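PDB 4ZMI: telomere length regulator taz1 from Schizosaccharomyces pombe, which binds double-stranded telomeric DNA and regulates telomere length and function, this chain being its helical domain. Local coordinates for residues S122-A127 / L142-E147; F166-L171 / D177-V182. All blocks are in the same frame, centred on the assembly; numbering follows the deposited sequence. Where two conformers were deposited one is given.

Contact 1: residues S122-A127 / L142-E147; sequences SIVLDA and LVLFEE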
loop_
_atom_site.group_PDB
_atom_site.type_symbol
_atom_site.label_atom_id
_atom_site.label_comp_id
_atom_site.label_asym_id
_atom_site.label_seq_id
_atom_site.Cartn_x
_atom_site.Cartn_y
_atom_site.Cartn_z
ATOM N N SER A 122 0.147 -3.655 -1.823
ATOM C CA SER A 122 1.603 -3.517 -1.848
ATOM C C SER A 122 2.086 -2.981 -0.527
ATOM O O SER A 122 3.040 -3.497 0.033
ATOM C CB SER A 122 2.029 -2.551 -2.966
ATOM O OG SER A 122 1.732 -3.139 -4.205
ATOM N N ILE A 123 1.444 -1.919 -0.040
ATOM C CA ILE A 123 1.929 -1.273 1.177
ATOM C C ILE A 123 1.823 -2.196 2.380
ATOM O O ILE A 123 2.782 -2.316 3.136
ATOM C CB ILE A 123 1.219 0.060 1.439
ATOM C CG1 ILE A 123 1.470 0.997 0.267
ATOM C CG2 ILE A 123 1.719 0.714 2.724
ATOM C CD1 ILE A 123 0.508 2.153 0.215
ATOM N N VAL A 124 0.669 -2.849 2.552
ATOM C CA VAL A 124 0.505 -3.817 3.640
ATOM C C VAL A 124 1.542 -4.965 3.588
ATOM O O VAL A 124 2.147 -5.290 4.596
ATOM C CB VAL A 124 -0.930 -4.411 3.665
ATOM C CG1 VAL A 124 -1.066 -5.472 4.764
ATOM C CG2 VAL A 124 -1.956 -3.317 3.858
ATOM N N LEU A 125 1.743 -5.573 2.415
ATOM C CA LEU A 125 2.715 -6.659 2.275
ATOM C C LEU A 125 4.118 -6.141 2.544
ATOM O O LEU A 125 4.927 -6.831 3.159
ATOM C CB LEU A 125 2.660 -7.314 0.888
ATOM C CG LEU A 125 1.455 -8.238 0.632
ATOM C CD1 LEU A 125 1.294 -8.435 -0.856
ATOM C CD2 LEU A 125 1.598 -9.603 1.307
ATOM N N ASP A 126 4.409 -4.926 2.082
ATOM C CA ASP A 126 5.736 -4.350 2.291
ATOM C C ASP A 126 5.984 -4.191 3.780
ATOM O O ASP A 126 7.030 -4.580 4.282
ATOM C CB ASP A 126 5.871 -3.009 1.594
ATOM C CG ASP A 126 7.270 -2.428 1.717
ATOM O OD1 ASP A 126 8.251 -3.147 1.418
ATOM O OD2 ASP A 126 7.383 -1.250 2.125
ATOM N N ALA A 127 5.002 -3.648 4.490
ATOM C CA ALA A 127 5.075 -3.551 5.950
ATOM C C ALA A 127 5.290 -4.917 6.565
ATOM O O ALA A 127 6.151 -5.093 7.424
ATOM C CB ALA A 127 3.804 -2.915 6.518
ATOM N N LEU A 142 -1.743 -7.276 9.502
ATOM C CA LEU A 142 -2.470 -8.519 9.260
ATOM C C LEU A 142 -3.967 -8.275 9.130
ATOM O O LEU A 142 -4.631 -8.844 8.259
ATOM C CB LEU A 142 -2.193 -9.532 10.357
ATOM C CG LEU A 142 -0.776 -10.084 10.204
ATOM C CD1 LEU A 142 -0.395 -10.981 11.379
ATOM C CD2 LEU A 142 -0.656 -10.831 8.893
ATOM N N VAL A 143 -4.503 -7.401 9.967
ATOM C CA VAL A 143 -5.948 -7.213 9.970
ATOM C C VAL A 143 -6.375 -6.501 8.693
ATOM O O VAL A 143 -7.299 -6.938 7.998
ATOM C CB VAL A 143 -6.426 -6.494 11.248
ATOM C CG1 VAL A 143 -7.907 -6.194 11.171
ATOM C CG2 VAL A 143 -6.124 -7.369 12.469
ATOM N N LEU A 144 -5.664 -5.434 8.357
ATOM C CA LEU A 144 -5.926 -4.727 7.122
ATOM C C LEU A 144 -5.736 -5.668 5.925
ATOM O O LEU A 144 -6.452 -5.582 4.936
ATOM C CB LEU A 144 -5.018 -3.517 7.036
ATOM C CG LEU A 144 -5.421 -2.513 5.964
ATOM C CD1 LEU A 144 -6.774 -1.926 6.269
ATOM C CD2 LEU A 144 -4.375 -1.407 5.840
ATOM N N PHE A 145 -4.800 -6.598 6.035
ATOM C CA PHE A 145 -4.575 -7.551 4.945
ATOM C C PHE A 145 -5.785 -8.452 4.739
ATOM O O PHE A 145 -6.197 -8.696 3.607
ATOM C CB PHE A 145 -3.301 -8.386 5.145
ATOM C CG PHE A 145 -2.984 -9.281 3.976
ATOM C CD1 PHE A 145 -2.224 -8.813 2.908
ATOM C CD2 PHE A 145 -3.474 -10.573 3.919
ATOM C CE1 PHE A 145 -1.946 -9.628 1.827
ATOM C CE2 PHE A 145 -3.211 -11.386 2.835
ATOM C CZ PHE A 145 -2.444 -10.920 1.790
ATOM N N GLU A 146 -6.371 -8.939 5.830
ATOM C CA GLU A 146 -7.567 -9.779 5.703
ATOM C C GLU A 146 -8.737 -9.031 5.102
ATOM O O GLU A 146 -9.487 -9.598 4.325
ATOM C CB GLU A 146 -7.978 -10.407 7.030
ATOM C CG GLU A 146 -8.824 -11.656 6.874
ATOM C CD GLU A 146 -10.308 -11.397 7.020
ATOM O OE1 GLU A 146 -10.694 -10.243 7.323
ATOM O OE2 GLU A 146 -11.089 -12.357 6.839
ATOM N N GLU A 147 -8.877 -7.755 5.440
ATOM C CA GLU A 147 -9.901 -6.917 4.823
ATOM C C GLU A 147 -9.730 -6.750 3.306
ATOM O O GLU A 147 -10.703 -6.875 2.550
ATOM C CB GLU A 147 -9.961 -5.546 5.490
ATOM C CG GLU A 147 -11.105 -4.699 4.967
ATOM C CD GLU A 147 -12.478 -5.210 5.423
ATOM O OE1 GLU A 147 -12.541 -5.856 6.488
ATOM O OE2 GLU A 147 -13.487 -4.961 4.721
#
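Val124 pushes its forked side chain into the notch between Leu144 and Phe145, two consecutive residues of the facing helix. One prong, CG2, meets Leu144 CD2 at 3.7 Å; the other, CG1, lies 3.7 Å from Phe145 CB and, a little farther off, reaches the edge of the ring, in its plane, at CD1. The valine's torsion sets this fork: CG1 is anti to the backbone N (chi1 177°) and CG2 anti to the carbonyl carbon, which hands each methyl its own partner. Beside it, Leu125 leaves its helix at a slant, yet its CD2 methyl comes within 3.6 Å of Phe145 CE1. Trimming Val124 to an alanine is likely to open a gap between Leu144 and Phe145, leaving Leu144 CD2 and Phe145 CB without the methyls that meet them. No hydrogen bond joins the segments, and the join is purely apolar. The helix segments run roughly antiparallel, at 146°, with axes 9.6 Å apart, as in a helical hairpin of helices 118-130 and 137-154. Helix 214-229 adds Phe224 against Leu144, while helix 192-203 brings Leu196 onto Leu125.

Contact 2: residues F166-L171 / D177-V182; sequences FILSCL and DALNVV. With MG (magnesium ion), chain B.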
loop_
_atom_site.group_PDB
_atom_site.type_symbol
_atom_site.label_atom_id
_atom_site.label_comp_id
_atom_site.label_asym_id
_atom_site.label_seq_id
_atom_site.Cartn_x
_atom_site.Cartn_y
_atom_site.Cartn_z
ATOM N N PHE A 166 -2.014 -13.506 -5.935
ATOM C CA PHE A 166 -2.558 -12.409 -5.121
ATOM C C PHE A 166 -1.432 -11.614 -4.437
ATOM O O PHE A 166 -1.462 -10.400 -4.384
ATOM C CB PHE A 166 -3.517 -12.990 -4.067
ATOM C CG PHE A 166 -4.293 -11.954 -3.318
ATOM C CD1 PHE A 166 -5.543 -11.544 -3.770
ATOM C CD2 PHE A 166 -3.779 -11.388 -2.168
ATOM C CE1 PHE A 166 -6.262 -10.595 -3.095
ATOM C CE2 PHE A 166 -4.502 -10.432 -1.490
ATOM C CZ PHE A 166 -5.738 -10.040 -1.950
ATOM N N ILE A 167 -0.432 -12.320 -3.930
ATOM C CA ILE A 167 0.688 -11.707 -3.234
ATOM C C ILE A 167 1.736 -11.099 -4.176
ATOM O O ILE A 167 2.077 -9.929 -4.055
ATOM C CB ILE A 167 1.375 -12.754 -2.344
ATOM C CG1 ILE A 167 0.439 -13.129 -1.168
ATOM C CG2 ILE A 167 2.766 -12.262 -1.898
ATOM C CD1 ILE A 167 0.821 -14.417 -0.486
ATOM N N LEU A 168 2.235 -11.891 -5.116
ATOM C CA LEU A 168 3.362 -11.480 -5.958
ATOM C C LEU A 168 3.043 -10.436 -7.041
ATOM O O LEU A 168 3.907 -9.658 -7.440
ATOM C CB LEU A 168 3.979 -12.712 -6.611
ATOM C CG LEU A 168 4.587 -13.688 -5.619
ATOM C CD1 LEU A 168 4.840 -15.036 -6.308
ATOM C CD2 LEU A 168 5.889 -13.107 -5.021
ATOM N N SER A 169 1.803 -10.420 -7.512
ATOM C CA SER A 169 1.398 -9.479 -8.534
ATOM C C SER A 169 1.555 -8.033 -8.044
ATOM O O SER A 169 1.581 -7.130 -8.832
ATOM C CB SER A 169 -0.061 -9.720 -8.901
ATOM O OG SER A 169 -0.880 -9.293 -7.815
ATOM N N CYS A 170 1.676 -7.805 -6.744
ATOM C CA CYS A 170 1.834 -6.463 -6.194
ATOM C C CYS A 170 3.191 -6.245 -5.528
ATOM O O CYS A 170 3.342 -5.289 -4.773
ATOM C CB CYS A 170 0.747 -6.179 -5.142
ATOM S SG CYS A 170 -0.972 -6.173 -5.729
ATOM N N LEU A 171 4.145 -7.150 -5.747
ATOM C CA LEU A 171 5.474 -7.018 -5.142
ATOM C C LEU A 171 6.563 -7.049 -6.216
ATOM O O LEU A 171 6.424 -7.748 -7.236
ATOM C CB LEU A 171 5.739 -8.126 -4.122
ATOM C CG LEU A 171 4.834 -8.146 -2.884
ATOM C CD1 LEU A 171 5.123 -9.387 -2.113
ATOM C CD2 LEU A 171 5.114 -6.939 -2.018
ATOM N N ASP A 177 9.614 -17.796 -2.484
ATOM C CA ASP A 177 10.881 -18.093 -1.828
ATOM C C ASP A 177 11.680 -16.823 -1.662
ATOM O O ASP A 177 12.217 -16.550 -0.590
ATOM C CB ASP A 177 11.688 -19.078 -2.647
ATOM C CG ASP A 177 11.878 -20.373 -1.938
ATOM O OD1 ASP A 177 11.222 -21.349 -2.346
ATOM O OD2 ASP A 177 12.664 -20.406 -0.960
ATOM N N ALA A 178 11.733 -16.051 -2.745
ATOM C CA ALA A 178 12.443 -14.786 -2.795
ATOM C C ALA A 178 12.047 -13.880 -1.640
ATOM O O ALA A 178 12.881 -13.173 -1.073
ATOM C CB ALA A 178 12.175 -14.100 -4.122
ATOM N N LEU A 179 10.775 -13.910 -1.272
ATOM C CA LEU A 179 10.333 -13.105 -0.144
ATOM C C LEU A 179 11.105 -13.478 1.111
ATOM O O LEU A 179 11.382 -12.619 1.944
ATOM C CB LEU A 179 8.833 -13.262 0.097
ATOM C CG LEU A 179 7.885 -12.906 -1.047
ATOM C CD1 LEU A 179 6.461 -12.905 -0.548
ATOM C CD2 LEU A 179 8.223 -11.548 -1.559
ATOM N N ASN A 180 11.453 -14.756 1.249
ATOM C CA ASN A 180 12.215 -15.203 2.420
ATOM C C ASN A 180 13.620 -14.609 2.443
ATOM O O ASN A 180 14.264 -14.542 3.488
ATOM C CB ASN A 180 12.297 -16.729 2.471
ATOM C CG ASN A 180 10.943 -17.381 2.705
ATOM O OD1 ASN A 180 10.139 -16.914 3.519
ATOM N ND2 ASN A 180 10.682 -18.469 1.986
ATOM N N VAL A 181 14.083 -14.178 1.277
ATOM C CA VAL A 181 15.414 -13.618 1.128
ATOM C C VAL A 181 15.435 -12.126 1.486
ATOM O O VAL A 181 16.458 -11.609 1.947
ATOM C CB VAL A 181 15.959 -13.884 -0.305
ATOM C CG1 VAL A 181 17.012 -12.871 -0.726
ATOM C CG2 VAL A 181 16.494 -15.306 -0.414
ATOM N N VAL A 182 14.307 -11.437 1.300
ATOM C CA VAL A 182 14.270 -9.997 1.556
ATOM C C VAL A 182 13.533 -9.583 2.825
ATOM O O VAL A 182 13.548 -8.411 3.196
ATOM C CB VAL A 182 13.658 -9.238 0.382
ATOM C CG1 VAL A 182 14.344 -9.656 -0.909
ATOM C CG2 VAL A 182 12.144 -9.504 0.303
HETATM MG MG MG B . 6.192 -9.577 -8.815
HETATM O O HOH W 1 5.511 -11.766 -9.575
#
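A magnesium site lies beside this small apolar junction in the helical domain of Taz1, where helix 163-168 leads into a type I beta turn, Leu168 to Leu171, that faces the short helix 176-182. Leu179 carries the contact: its two methyls meet side chains from both the helix and the turn. Its CD1 lies 4.0 Å from Ile167 CG2, the branch methyl of the isoleucine, and the two side chains slant past one another. Its CD2 is 3.8 Å from Leu171 CD1, and here the leucines cross at about a right angle. Leu171 CD1 is also near Leu179 CD1, so it borders both prongs of the fork. Leu179 CG stands anti to its carbonyl carbon (chi1 -58°), an orientation that carries the fork out to the opposing segment. Leu168 adds a looser touch, its CD2 4.5 Å from Leu179 CG. Tyr173 of the intervening loop and Trp187 of helix 185-189 also pack on Leu179.

The turn is closed by the hydrogen bond from Leu171 N to Leu168 O, 3.0 Å long. Leu171 serves twice: its side chain packs on Leu179 and its carbonyl oxygen binds the metal. The site is made by Leu168, Leu171 and Tyr173, the last also through its backbone O. Leu168 O lies 2.7 Å from the magnesium, farther than Leu171 O, and also accepts a weak hydrogen bond from the metal-bound water. The metal itself sits 2.4 Å from Leu171 O.

Contacts 1 and 2 come in series along the chain, the first closing before the second opens, and their centres are about 13 Å apart. Helix 137-154, which carries 142-147, is followed in the chain by helix 163-168, which leads into the turn of contact 2. The two contacts also touch directly: Ser122 OG makes a probable hydrogen bond of 2.7 Å with Cys170 O, Leu125 packs on Leu171, and Phe145 CZ lies 3.9 Å from Phe166 CE2. Contact 1 lies nearer the centre of the chain, and contact 2 farther out beside the magnesium. Packing and a probable hydrogen bond thus join the helix pair to the metal-binding turn within the helical domain.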